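Local coordinates for protein ComZ (Thermus thermophilus, PDB 6QVI) that probably acts as a DNA receptor at the tip of the pilus during natural competence, carrying a beta-solenoid domain on a pseudopilin-like domain, at residues A[137-142]-A[473-478]; A[189-194]-A[491-496]; A[284-289]-A[499-504]; A[356-361]-A[367-372]; A[426-431]-A[447-452]. One frame throughout, in Å; residues are numbered along the deposited sequence.

How the contacts relate
Contacts 1, 2 and 5 belong to the coils of the beta-solenoid. Contacts 1 and 2, their centres about 17 Å apart, share a core in which Phe475 CE2 lies 3.7 Å from Val494 CG2. Contact 5 is about 13 Å from contact 2, centre to centre, and meets it where Val194 packs on His447. In contact 3 the 499-504 segment, just after strand 491-496, meets surface loop 284-289; it also reaches contact 5 through a probable hydrogen bond of 2.7 Å from Asn503 ND2 to Asn430 O. Contact 4, a hairpin nested in sequence inside the loops closed by contacts 1, 2 and 3, touches none of the others; its nearest atoms are about 7 Å from contact 5.

Contact 1 (A[137-142]-A[473-478]); sequences QAIFAG and NQFCTT
Ile139 and Phe475 face each other between neighbouring coils of the beta-solenoid, close to the corner at Asn473 where the chain passes from strand 469-472 to strand 474-478. Strand 139-141 pairs in parallel with the first of these; beyond the corner the two segments meet through one pair of side chains and one weak backbone bond.

The apolar part is a CH-pi contact. Ile139 CD1 lies over one face of the Phe475 ring, 4.0 Å from its centroid and shifted toward the CD2-CE2 rim. CG1 of Ile139 stands anti to the carbonyl carbon (chi1 -73°) with CD1 extended beyond it, which carries the methyl across to the ring; the two side chains cross at about a right angle. Val470 and Val494 pack on Phe475 from neighbouring strands, and Phe458 meets its ring.

The polar part lies at the corner itself, where Gly142 N donates to Asn473 O over 3.5 Å in a weak bond bent to 134° at the hydrogen.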
# COMPACT_ATOMS: atom_id res chain seq x y z
N GLN A 137 -3.75 3.42 2.30
CA GLN A 137 -4.22 4.65 2.91
C GLN A 137 -3.92 5.82 1.97
O GLN A 137 -2.97 5.77 1.18
CB GLN A 137 -3.59 4.83 4.30
CG GLN A 137 -2.06 4.95 4.23
CD GLN A 137 -1.34 3.62 4.14
OE1 GLN A 137 -1.56 2.73 4.96
NE2 GLN A 137 -0.52 3.45 3.12
N ALA A 138 -4.70 6.88 2.09
CA ALA A 138 -4.40 8.05 1.28
C ALA A 138 -3.20 8.78 1.83
O ALA A 138 -2.44 9.37 1.05
CB ALA A 138 -5.59 9.02 1.22
N ILE A 139 -3.03 8.77 3.12
CA ILE A 139 -1.95 9.48 3.71
C ILE A 139 -1.29 8.70 4.77
O ILE A 139 -1.91 8.36 5.72
CB ILE A 139 -2.47 10.70 4.43
CG1 ILE A 139 -2.91 11.75 3.46
CG2 ILE A 139 -1.42 11.30 5.32
CD1 ILE A 139 -3.44 12.96 4.16
N PHE A 140 -0.01 8.46 4.63
CA PHE A 140 0.71 7.77 5.63
C PHE A 140 1.59 8.81 6.23
O PHE A 140 2.37 9.37 5.55
CB PHE A 140 1.55 6.71 4.99
CG PHE A 140 2.28 5.88 5.95
CD1 PHE A 140 1.90 4.62 6.20
CD2 PHE A 140 3.34 6.38 6.61
CE1 PHE A 140 2.57 3.84 7.09
CE2 PHE A 140 4.03 5.62 7.50
CZ PHE A 140 3.64 4.35 7.74
N ALA A 141 1.45 9.09 7.51
CA ALA A 141 2.24 10.13 8.12
C ALA A 141 3.32 9.61 9.00
O ALA A 141 3.16 8.61 9.62
CB ALA A 141 1.37 11.05 8.91
N GLY A 142 4.40 10.34 9.09
CA GLY A 142 5.52 9.89 9.86
C GLY A 142 5.71 10.31 11.27
O GLY A 142 4.97 9.95 12.12
N ASN A 473 6.45 12.67 6.10
CA ASN A 473 6.67 12.80 7.52
C ASN A 473 5.73 13.81 8.13
O ASN A 473 5.37 13.67 9.31
CB ASN A 473 8.13 13.19 7.77
CG ASN A 473 8.50 13.04 9.21
OD1 ASN A 473 8.31 13.96 10.02
ND2 ASN A 473 8.98 11.84 9.57
N GLN A 474 5.26 14.77 7.32
CA GLN A 474 4.29 15.78 7.73
C GLN A 474 3.47 16.20 6.52
O GLN A 474 3.99 16.28 5.40
CB GLN A 474 4.95 17.01 8.33
CG GLN A 474 5.33 16.93 9.79
CD GLN A 474 5.68 18.31 10.35
OE1 GLN A 474 6.68 18.47 11.05
NE2 GLN A 474 4.84 19.31 10.05
N PHE A 475 2.22 16.52 6.75
CA PHE A 475 1.29 16.96 5.73
C PHE A 475 0.84 18.32 6.17
O PHE A 475 0.61 18.52 7.34
CB PHE A 475 0.13 16.01 5.68
CG PHE A 475 -0.88 16.32 4.63
CD1 PHE A 475 -1.81 17.27 4.82
CD2 PHE A 475 -0.93 15.58 3.50
CE1 PHE A 475 -2.75 17.52 3.87
CE2 PHE A 475 -1.85 15.83 2.54
CZ PHE A 475 -2.77 16.79 2.73
N CYS A 476 0.72 19.25 5.24
CA CYS A 476 0.36 20.61 5.56
C CYS A 476 -0.41 21.30 4.46
O CYS A 476 -0.16 21.09 3.30
CB CYS A 476 1.64 21.34 5.86
SG CYS A 476 1.58 23.11 5.91
N THR A 477 -1.37 22.12 4.83
CA THR A 477 -2.18 22.83 3.86
C THR A 477 -1.95 24.29 3.97
O THR A 477 -1.71 24.79 5.03
CB THR A 477 -3.64 22.55 4.11
OG1 THR A 477 -3.78 21.16 4.35
CG2 THR A 477 -4.43 22.85 2.91
N THR A 478 -2.01 25.01 2.87
CA THR A 478 -1.75 26.42 2.95
C THR A 478 -2.82 27.20 2.30
O THR A 478 -3.54 26.68 1.47
CB THR A 478 -0.50 26.79 2.19
OG1 THR A 478 -0.46 26.02 1.00
CG2 THR A 478 0.68 26.51 3.03

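Contact 2 (A[189-194]-A[491-496]); sequences TTYSEV and KAEVVY
Tyr191 OH donates to Glu493 OE2 across a modelled distance of 2.5 Å, although at this resolution the shortness itself carries no weight. The two side chains reach out to meet one another. OE2 comes to the tyrosine at the hydroxyl end, near the plane of the ring, while the carboxylate is turned 75° against that plane. Glu493 has CG anti to the backbone N (chi1 157°) and its chain extended, which carries the carboxylate clear of its strand to the phenol. OE1 stays back, 4.0 Å from Tyr191 OH, and the phenol is gripped through one carboxylate oxygen.

The apolar contact comes from Val495, two residues after Glu493 and directed to the same side. Its CG2 branch lies 4.2 Å from Tyr191 CZ, obliquely to the ring, with the hydroxyl as a neighbour. On the tyrosine's own segment, Thr190 CG2 sits over the centre of one face of the ring. Phe467 of the adjacent strand meets Tyr191 edge-to-face, in a T-shaped pair, and Arg157 also touches it. The ring is thus held by side chains of three strands as well as by its hydroxyl.

Strand 491-496 runs parallel to both 153-157 and 465-467, and Tyr191 reaches from the largely exposed loop 189-194 onto the outward side chains Glu493 and Val495: a loop leaving one coil and folding back on the parallel face of a beta-solenoid.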
# COMPACT_ATOMS: atom_id res chain seq x y z
N THR A 189 -16.38 11.81 -11.06
CA THR A 189 -17.22 12.74 -11.79
C THR A 189 -17.31 14.11 -11.13
O THR A 189 -17.61 15.09 -11.81
CB THR A 189 -18.60 12.12 -11.92
OG1 THR A 189 -19.23 12.12 -10.63
CG2 THR A 189 -18.45 10.67 -12.39
N THR A 190 -17.03 14.20 -9.83
CA THR A 190 -17.09 15.47 -9.10
C THR A 190 -15.92 16.40 -9.37
O THR A 190 -15.91 17.51 -8.84
CB THR A 190 -17.21 15.24 -7.59
OG1 THR A 190 -17.57 16.48 -6.97
CG2 THR A 190 -15.92 14.79 -7.01
N TYR A 191 -14.93 15.98 -10.17
CA TYR A 191 -13.75 16.79 -10.41
C TYR A 191 -13.67 17.20 -11.87
O TYR A 191 -14.22 16.52 -12.75
CB TYR A 191 -12.47 16.04 -10.00
CG TYR A 191 -12.59 15.38 -8.65
CD1 TYR A 191 -12.45 16.12 -7.48
CD2 TYR A 191 -12.82 14.01 -8.53
CE1 TYR A 191 -12.56 15.52 -6.23
CE2 TYR A 191 -12.92 13.39 -7.27
CZ TYR A 191 -12.79 14.17 -6.14
OH TYR A 191 -12.91 13.61 -4.89
N SER A 192 -13.01 18.34 -12.12
CA SER A 192 -13.02 18.97 -13.43
C SER A 192 -12.33 18.16 -14.51
O SER A 192 -11.11 18.29 -14.72
CB SER A 192 -12.36 20.35 -13.37
OG SER A 192 -12.70 21.05 -12.19
N GLU A 193 -13.13 17.38 -15.24
CA GLU A 193 -12.72 16.67 -16.46
C GLU A 193 -11.41 15.91 -16.27
O GLU A 193 -10.48 16.00 -17.08
CB GLU A 193 -12.65 17.65 -17.63
CG GLU A 193 -13.89 18.58 -17.72
CD GLU A 193 -15.22 17.85 -17.84
OE1 GLU A 193 -15.76 17.77 -18.97
OE2 GLU A 193 -15.75 17.37 -16.81
N VAL A 194 -11.36 15.12 -15.20
CA VAL A 194 -10.23 14.24 -14.92
C VAL A 194 -10.62 12.78 -15.00
O VAL A 194 -9.79 11.91 -14.74
CB VAL A 194 -9.61 14.53 -13.54
CG1 VAL A 194 -9.42 16.02 -13.35
CG2 VAL A 194 -10.45 13.91 -12.41
N LYS A 491 -9.70 23.62 3.08
CA LYS A 491 -9.48 22.20 2.89
C LYS A 491 -8.79 21.93 1.57
O LYS A 491 -9.22 22.43 0.52
CB LYS A 491 -10.83 21.47 2.95
CG LYS A 491 -11.55 21.69 4.29
CD LYS A 491 -12.90 20.96 4.40
CE LYS A 491 -13.46 20.95 5.84
NZ LYS A 491 -14.68 20.09 5.95
N ALA A 492 -7.73 21.14 1.62
CA ALA A 492 -7.20 20.42 0.48
C ALA A 492 -7.69 18.98 0.56
O ALA A 492 -8.20 18.55 1.59
CB ALA A 492 -5.68 20.48 0.46
N GLU A 493 -7.56 18.23 -0.54
CA GLU A 493 -8.13 16.89 -0.56
C GLU A 493 -7.18 15.87 -1.18
O GLU A 493 -6.46 16.16 -2.13
CB GLU A 493 -9.51 16.91 -1.28
CG GLU A 493 -9.95 15.55 -1.85
CD GLU A 493 -11.38 15.54 -2.38
OE1 GLU A 493 -12.12 16.54 -2.24
OE2 GLU A 493 -11.80 14.48 -2.88
N VAL A 494 -7.18 14.66 -0.63
CA VAL A 494 -6.37 13.57 -1.15
C VAL A 494 -7.30 12.41 -1.44
O VAL A 494 -8.11 12.02 -0.59
CB VAL A 494 -5.25 13.12 -0.19
CG1 VAL A 494 -4.37 12.06 -0.87
CG2 VAL A 494 -4.41 14.30 0.32
N VAL A 495 -7.17 11.83 -2.62
CA VAL A 495 -8.06 10.76 -3.04
C VAL A 495 -7.22 9.52 -3.24
O VAL A 495 -6.38 9.46 -4.14
CB VAL A 495 -8.82 11.14 -4.30
CG1 VAL A 495 -9.70 9.98 -4.77
CG2 VAL A 495 -9.67 12.38 -4.01
N TYR A 496 -7.41 8.54 -2.37
CA TYR A 496 -6.60 7.35 -2.46
C TYR A 496 -7.08 6.51 -3.63
O TYR A 496 -8.25 6.11 -3.68
CB TYR A 496 -6.63 6.57 -1.16
CG TYR A 496 -5.98 5.21 -1.30
CD1 TYR A 496 -6.51 4.11 -0.68
CD2 TYR A 496 -4.78 5.06 -1.99
CE1 TYR A 496 -5.91 2.89 -0.79
CE2 TYR A 496 -4.18 3.82 -2.11
CZ TYR A 496 -4.75 2.74 -1.51
OH TYR A 496 -4.15 1.50 -1.62

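Contact 3 (A[284-289]-A[499-504]); sequences DSDACS and IPKENR
Asp286 and Lys501 join two surface loops by charge alone. The salt bridge runs from Asp286 OD2 to Lys501 NZ at 3.6 Å, with no hydrogen bond assigned to it. Lys501 CE is modelled 3.2 Å from the same oxygen. Lys501 sends CG anti to its backbone N (chi1 172°) and bends at chi2; a further bend at chi4 (74°) turns NZ across the line to OD2 and not at it, which fits a loose, undirected pair. Both residues are exposed, so solvent probably weakens the attraction.

No hydrogen bond crosses between the loops; those within 284-289 shape the turn that presents Asp286. Ser285 OG accepts from Cys288 N at 2.9 Å, and a weaker bond reaches it from Ala287 N. The backbone oxygen of Ser285 receives weak bonds from Cys288 N and Ser289 N, closing the chain into a compact turn around Asp286. In the other loop, Asn503 ND2 bonds to Asn430 O.

Covalent bonding adds a further tie: Cys288 is linked by a disulfide to Cys297 in helix 294-301, which fastens the loop to the helix that follows it. On the lysine side, Lys501 begins a type II beta turn ending at Arg504, with Asn503 at its positive-phi third position. The contact thus sets an ST motif, built on Ser285, against a type II turn.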
# COMPACT_ATOMS: atom_id res chain seq x y z
N ASP A 284 12.37 -2.95 2.75
CA ASP A 284 12.30 -4.32 2.29
C ASP A 284 11.10 -4.30 1.34
O ASP A 284 9.95 -4.17 1.77
CB ASP A 284 12.13 -5.32 3.43
CG ASP A 284 12.06 -6.74 2.93
OD1 ASP A 284 13.13 -7.20 2.46
OD2 ASP A 284 10.97 -7.35 2.88
N SER A 285 11.39 -4.41 0.05
CA SER A 285 10.42 -4.34 -1.01
C SER A 285 10.95 -5.23 -2.11
O SER A 285 12.15 -5.54 -2.15
CB SER A 285 10.29 -2.94 -1.54
OG SER A 285 11.38 -2.66 -2.41
N ASP A 286 10.09 -5.57 -3.07
CA ASP A 286 10.53 -6.53 -4.08
C ASP A 286 11.72 -6.01 -4.85
O ASP A 286 12.58 -6.80 -5.26
CB ASP A 286 9.39 -6.90 -5.03
CG ASP A 286 8.32 -7.77 -4.37
OD1 ASP A 286 8.65 -8.54 -3.45
OD2 ASP A 286 7.13 -7.67 -4.77
N ALA A 287 11.85 -4.69 -4.99
CA ALA A 287 12.95 -4.15 -5.76
C ALA A 287 14.13 -3.75 -4.90
O ALA A 287 15.26 -3.79 -5.37
CB ALA A 287 12.51 -2.94 -6.59
N CYS A 288 13.92 -3.43 -3.62
CA CYS A 288 14.99 -2.84 -2.84
C CYS A 288 15.46 -3.65 -1.64
O CYS A 288 16.37 -3.19 -0.94
CB CYS A 288 14.54 -1.45 -2.36
SG CYS A 288 14.41 -0.24 -3.71
N SER A 289 15.03 -4.90 -1.50
CA SER A 289 15.34 -5.61 -0.25
C SER A 289 16.80 -6.06 -0.17
O SER A 289 17.35 -6.12 0.93
CB SER A 289 14.42 -6.83 -0.09
OG SER A 289 14.48 -7.72 -1.19
N ILE A 499 -3.14 1.31 -6.56
CA ILE A 499 -2.38 0.94 -7.74
C ILE A 499 -2.04 -0.54 -7.63
O ILE A 499 -1.41 -0.95 -6.64
CB ILE A 499 -1.13 1.81 -7.94
CG1 ILE A 499 -1.47 3.28 -7.71
CG2 ILE A 499 -0.56 1.63 -9.32
CD1 ILE A 499 -0.28 4.23 -7.97
N PRO A 500 -2.46 -1.38 -8.58
CA PRO A 500 -2.21 -2.82 -8.50
C PRO A 500 -0.72 -3.14 -8.41
O PRO A 500 0.11 -2.43 -8.98
CB PRO A 500 -2.82 -3.37 -9.80
CG PRO A 500 -3.01 -2.17 -10.70
CD PRO A 500 -3.24 -1.01 -9.78
N LYS A 501 -0.37 -4.20 -7.65
CA LYS A 501 1.03 -4.40 -7.30
C LYS A 501 1.89 -4.50 -8.56
O LYS A 501 2.98 -3.92 -8.62
CB LYS A 501 1.20 -5.67 -6.44
CG LYS A 501 2.68 -6.05 -6.20
CD LYS A 501 3.19 -5.50 -4.85
CE LYS A 501 4.70 -5.64 -4.68
NZ LYS A 501 5.43 -4.64 -5.55
N GLU A 502 1.41 -5.21 -9.59
CA GLU A 502 2.06 -5.13 -10.89
C GLU A 502 1.74 -3.76 -11.45
O GLU A 502 0.64 -3.25 -11.25
CB GLU A 502 1.61 -6.26 -11.84
CG GLU A 502 0.18 -6.19 -12.47
CD GLU A 502 -0.89 -6.96 -11.69
OE1 GLU A 502 -1.39 -8.02 -12.19
OE2 GLU A 502 -1.15 -6.59 -10.55
N ASN A 503 2.69 -3.18 -12.17
CA ASN A 503 2.53 -1.87 -12.78
C ASN A 503 2.38 -0.78 -11.71
O ASN A 503 1.65 0.20 -11.87
CB ASN A 503 1.33 -1.89 -13.76
CG ASN A 503 1.21 -0.63 -14.58
OD1 ASN A 503 1.97 0.32 -14.41
ND2 ASN A 503 0.26 -0.62 -15.50
N ARG A 504 3.07 -0.96 -10.59
CA ARG A 504 3.29 -0.03 -9.48
C ARG A 504 4.73 0.43 -9.50
O ARG A 504 5.62 -0.43 -9.60
CB ARG A 504 3.00 -0.75 -8.18
CG ARG A 504 3.42 -0.07 -6.91
CD ARG A 504 2.41 -0.31 -5.80
NE ARG A 504 3.01 -0.02 -4.51
CZ ARG A 504 3.06 1.19 -3.95
NH1 ARG A 504 2.54 2.26 -4.57
NH2 ARG A 504 3.64 1.34 -2.77

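Contact 4 (A[356-361]-A[367-372]); sequences GFRYTY and LLEVFG
A beta hairpin is built here from strands 357-360 and 366-371, the middle pair of a mixed sheet in which 343-348 flanks the first and 387-392 pairs in parallel with the second. Gly356 is paired to Phe371 at one end and Thr360 to Leu367 at the other. The strands run antiparallel at 170°, and the hydrogen-bonded pairs alternate with the non-hydrogen-bonded pairs Phe357-Val370 and Tyr359-Leu368. In the middle, Arg358 N donates to Glu369 O at 2.9 Å and Glu369 N returns a bond to Arg358 O at 2.8 Å. The bonds between Thr360 and Leu367 are weak.

On one face lie Phe357, Tyr359, Leu368 and Val370. Phe357 CB packs 4.1 Å from Val370 CG2, and Tyr359 CD1 is 4.3 Å from Leu368 CB. The tyrosine turns its ring edge to Leu367 O, while its hydroxyl bonds to Asp339 O beyond the hairpin.

The other face carries Arg358 and Glu369, which run alongside one another. Glu369 OE1 sits over one face of the guanidinium, nearer the rim than the centre and 3.3 Å from Arg358 NH1. Bends at chi2 and chi3 lay the guanidinium across the end of Glu369, and NH2 approaches Phe371 CZ obliquely. With the oxygen so far out of the guanidinium plane, the salt bridge rests on charge without a directed N-H bond; register is set by the backbone.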
# COMPACT_ATOMS: atom_id res chain seq x y z
N GLY A 356 16.01 7.36 -19.51
CA GLY A 356 16.07 8.73 -19.02
C GLY A 356 14.71 9.38 -19.05
O GLY A 356 13.68 8.70 -18.97
N PHE A 357 14.68 10.70 -19.21
CA PHE A 357 13.41 11.39 -19.33
C PHE A 357 13.53 12.42 -20.44
O PHE A 357 14.62 12.89 -20.77
CB PHE A 357 12.95 12.07 -18.02
CG PHE A 357 13.72 13.32 -17.67
CD1 PHE A 357 13.34 14.55 -18.17
CD2 PHE A 357 14.79 13.26 -16.79
CE1 PHE A 357 14.05 15.71 -17.85
CE2 PHE A 357 15.50 14.43 -16.45
CZ PHE A 357 15.13 15.65 -16.98
N ARG A 358 12.38 12.81 -20.98
CA ARG A 358 12.33 13.77 -22.07
C ARG A 358 11.12 14.66 -21.85
O ARG A 358 10.05 14.17 -21.48
CB ARG A 358 12.24 13.06 -23.41
CG ARG A 358 12.20 13.99 -24.58
CD ARG A 358 12.91 13.36 -25.74
NE ARG A 358 12.40 12.03 -26.00
CZ ARG A 358 11.45 11.77 -26.89
NH1 ARG A 358 10.93 12.77 -27.60
NH2 ARG A 358 11.02 10.53 -27.06
N TYR A 359 11.30 15.97 -21.99
CA TYR A 359 10.24 16.92 -21.69
C TYR A 359 9.99 17.84 -22.90
O TYR A 359 10.76 18.78 -23.14
CB TYR A 359 10.58 17.76 -20.46
CG TYR A 359 9.62 18.91 -20.19
CD1 TYR A 359 8.24 18.78 -20.39
CD2 TYR A 359 10.11 20.18 -19.89
CE1 TYR A 359 7.38 19.86 -20.15
CE2 TYR A 359 9.28 21.26 -19.70
CZ TYR A 359 7.91 21.11 -19.80
OH TYR A 359 7.09 22.21 -19.59
N THR A 360 8.96 17.54 -23.68
CA THR A 360 8.61 18.38 -24.82
C THR A 360 7.71 19.53 -24.37
O THR A 360 7.02 19.45 -23.35
CB THR A 360 7.94 17.56 -25.92
OG1 THR A 360 8.56 16.28 -26.02
CG2 THR A 360 8.10 18.26 -27.23
N TYR A 361 7.70 20.60 -25.17
CA TYR A 361 6.81 21.75 -24.96
C TYR A 361 6.01 21.98 -26.24
O TYR A 361 6.55 21.98 -27.35
CB TYR A 361 7.63 22.99 -24.59
CG TYR A 361 6.87 24.32 -24.66
CD1 TYR A 361 5.49 24.38 -24.46
CD2 TYR A 361 7.53 25.48 -25.03
CE1 TYR A 361 4.80 25.57 -24.57
CE2 TYR A 361 6.84 26.68 -25.13
CZ TYR A 361 5.47 26.71 -24.91
OH TYR A 361 4.75 27.87 -25.00
N LEU A 367 4.44 17.55 -22.42
CA LEU A 367 4.70 16.13 -22.31
C LEU A 367 6.01 15.85 -21.64
O LEU A 367 7.00 16.51 -21.89
CB LEU A 367 4.68 15.52 -23.69
CG LEU A 367 4.82 14.02 -23.67
CD1 LEU A 367 3.79 13.49 -22.72
CD2 LEU A 367 4.62 13.40 -25.04
N LEU A 368 6.00 14.86 -20.77
CA LEU A 368 7.16 14.47 -20.03
C LEU A 368 7.16 12.98 -20.00
O LEU A 368 6.40 12.38 -19.29
CB LEU A 368 7.03 15.01 -18.63
CG LEU A 368 7.77 14.24 -17.59
CD1 LEU A 368 9.12 13.96 -18.18
CD2 LEU A 368 7.92 15.15 -16.40
N GLU A 369 8.00 12.37 -20.81
CA GLU A 369 8.04 10.94 -20.88
C GLU A 369 9.19 10.47 -20.06
O GLU A 369 10.21 11.11 -20.03
CB GLU A 369 8.26 10.50 -22.31
CG GLU A 369 7.73 11.47 -23.34
CD GLU A 369 8.16 11.14 -24.75
OE1 GLU A 369 8.58 12.05 -25.47
OE2 GLU A 369 8.08 9.97 -25.14
N VAL A 370 9.02 9.36 -19.36
CA VAL A 370 10.08 8.83 -18.54
C VAL A 370 10.29 7.37 -18.89
O VAL A 370 9.36 6.60 -18.85
CB VAL A 370 9.73 8.95 -17.06
CG1 VAL A 370 10.87 8.49 -16.22
CG2 VAL A 370 9.43 10.37 -16.68
N PHE A 371 11.52 6.98 -19.24
CA PHE A 371 11.82 5.60 -19.61
C PHE A 371 12.77 5.03 -18.61
O PHE A 371 13.91 5.41 -18.57
CB PHE A 371 12.47 5.57 -20.97
CG PHE A 371 11.88 6.52 -21.95
CD1 PHE A 371 12.01 7.87 -21.77
CD2 PHE A 371 11.22 6.06 -23.05
CE1 PHE A 371 11.48 8.75 -22.68
CE2 PHE A 371 10.68 6.92 -23.95
CZ PHE A 371 10.82 8.27 -23.77
N GLY A 372 12.27 4.16 -17.74
CA GLY A 372 13.02 3.65 -16.62
C GLY A 372 12.95 4.67 -15.50
O GLY A 372 12.22 5.66 -15.57

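Contact 5 (A[426-431]-A[447-452]); sequences GLFPNH and HVMAPV
Met449 covers one face of the Phe428 ring, and the contact is easiest to follow from this residue onward along the strand. Its CG stands over the centre of the ring, 3.4 Å from the centroid and only 7° off the normal. Next comes SD, oblique to the ring at 4.0 Å from the centroid and 3.4 Å from Phe428 CB, completing a Met-aromatic contact. A chi1 of 160°, anti to the backbone N, carries CG out over the ring, the chain staying extended to SD and bending only at chi3; the two side chains pass antiparallel. The carbonyl oxygen of Met449 is satisfied by Tyr389 OH.

At Ala450 the chain turns the corner between two faces of the solenoid. Its backbone N approaches the end of the ring, 4.3 Å from Phe428 CZ. Pro451, just past the corner, places CD near the ring plane, 4.5 Å from the same CZ.

The opposite face of the ring is taken by Pro429 CB, shifted toward the rim. The peptide between Phe428 and Pro429 is cis, a geometry that commonly brings a proline against a preceding aromatic. Further on in that loop, His431 ND1 donates to Gly426 O at 3.1 Å from above the carbonyl plane, tying the two ends of the loop segment.

No hydrogen bond links the two segments; dispersion, CH-pi and sulfur-aromatic contact hold the buried ring between methionine and cis-proline.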
# COMPACT_ATOMS: atom_id res chain seq x y z
N GLY A 426 -1.63 5.48 -21.62
CA GLY A 426 -2.25 4.54 -20.71
C GLY A 426 -3.15 5.27 -19.74
O GLY A 426 -3.14 6.48 -19.70
N LEU A 427 -3.91 4.54 -18.95
CA LEU A 427 -4.82 5.18 -18.01
C LEU A 427 -4.54 4.72 -16.59
O LEU A 427 -4.12 3.58 -16.35
CB LEU A 427 -6.28 4.90 -18.40
CG LEU A 427 -6.80 5.73 -19.59
CD1 LEU A 427 -7.79 4.93 -20.54
CD2 LEU A 427 -7.41 6.99 -19.05
N PHE A 428 -4.79 5.62 -15.64
CA PHE A 428 -4.58 5.33 -14.23
C PHE A 428 -5.57 4.28 -13.75
O PHE A 428 -6.76 4.33 -14.09
CB PHE A 428 -4.78 6.60 -13.42
CG PHE A 428 -3.85 6.74 -12.26
CD1 PHE A 428 -2.48 6.87 -12.47
CD2 PHE A 428 -4.32 6.71 -10.96
CE1 PHE A 428 -1.61 6.99 -11.40
CE2 PHE A 428 -3.46 6.82 -9.89
CZ PHE A 428 -2.09 6.97 -10.11
N PRO A 429 -5.13 3.33 -12.92
CA PRO A 429 -3.75 3.28 -12.43
C PRO A 429 -2.91 2.25 -13.17
O PRO A 429 -1.98 1.70 -12.58
CB PRO A 429 -3.92 2.87 -10.97
CG PRO A 429 -5.19 2.02 -10.97
CD PRO A 429 -5.95 2.29 -12.28
N ASN A 430 -3.25 2.01 -14.41
CA ASN A 430 -2.43 1.15 -15.17
C ASN A 430 -1.38 2.03 -15.81
O ASN A 430 -0.72 1.56 -16.70
CB ASN A 430 -3.24 0.48 -16.26
CG ASN A 430 -4.15 -0.59 -15.72
OD1 ASN A 430 -4.27 -0.76 -14.53
ND2 ASN A 430 -4.79 -1.32 -16.62
N HIS A 431 -1.11 3.22 -15.31
CA HIS A 431 -0.11 4.06 -15.90
C HIS A 431 0.17 5.07 -14.86
O HIS A 431 -0.58 6.00 -14.69
CB HIS A 431 -0.71 4.75 -17.09
CG HIS A 431 0.21 5.71 -17.73
ND1 HIS A 431 -0.24 6.73 -18.53
CD2 HIS A 431 1.55 5.82 -17.70
CE1 HIS A 431 0.79 7.43 -18.97
NE2 HIS A 431 1.89 6.90 -18.47
N HIS A 447 -4.71 19.51 -10.06
CA HIS A 447 -4.91 18.07 -10.13
C HIS A 447 -3.58 17.42 -10.49
O HIS A 447 -3.02 17.71 -11.54
CB HIS A 447 -6.01 17.73 -11.14
CG HIS A 447 -7.33 18.38 -10.84
ND1 HIS A 447 -7.70 18.77 -9.57
CD2 HIS A 447 -8.36 18.74 -11.65
CE1 HIS A 447 -8.90 19.32 -9.60
NE2 HIS A 447 -9.33 19.31 -10.85
N VAL A 448 -3.06 16.58 -9.60
CA VAL A 448 -1.92 15.74 -9.95
C VAL A 448 -2.25 14.31 -9.54
O VAL A 448 -2.85 14.07 -8.48
CB VAL A 448 -0.62 16.26 -9.30
CG1 VAL A 448 -0.86 16.57 -7.90
CG2 VAL A 448 0.48 15.24 -9.41
N MET A 449 -1.89 13.37 -10.39
CA MET A 449 -2.31 11.99 -10.24
C MET A 449 -1.02 11.17 -10.22
O MET A 449 -0.44 10.88 -11.27
CB MET A 449 -3.28 11.62 -11.35
CG MET A 449 -3.46 10.16 -11.63
SD MET A 449 -4.80 9.95 -12.84
CE MET A 449 -6.23 10.54 -11.94
N ALA A 450 -0.56 10.89 -9.02
CA ALA A 450 0.70 10.20 -8.84
C ALA A 450 0.82 9.70 -7.41
O ALA A 450 0.36 10.38 -6.49
CB ALA A 450 1.85 11.15 -9.17
N PRO A 451 1.45 8.55 -7.16
CA PRO A 451 1.82 8.21 -5.78
C PRO A 451 3.07 9.01 -5.45
O PRO A 451 3.97 9.15 -6.29
CB PRO A 451 2.09 6.71 -5.84
CG PRO A 451 2.60 6.50 -7.21
CD PRO A 451 1.87 7.51 -8.11
N VAL A 452 3.08 9.60 -4.27
CA VAL A 452 4.10 10.56 -3.88
C VAL A 452 4.72 10.21 -2.54
O VAL A 452 4.01 9.90 -1.57
CB VAL A 452 3.42 11.95 -3.85
CG1 VAL A 452 4.13 12.87 -2.89
CG2 VAL A 452 3.32 12.52 -5.28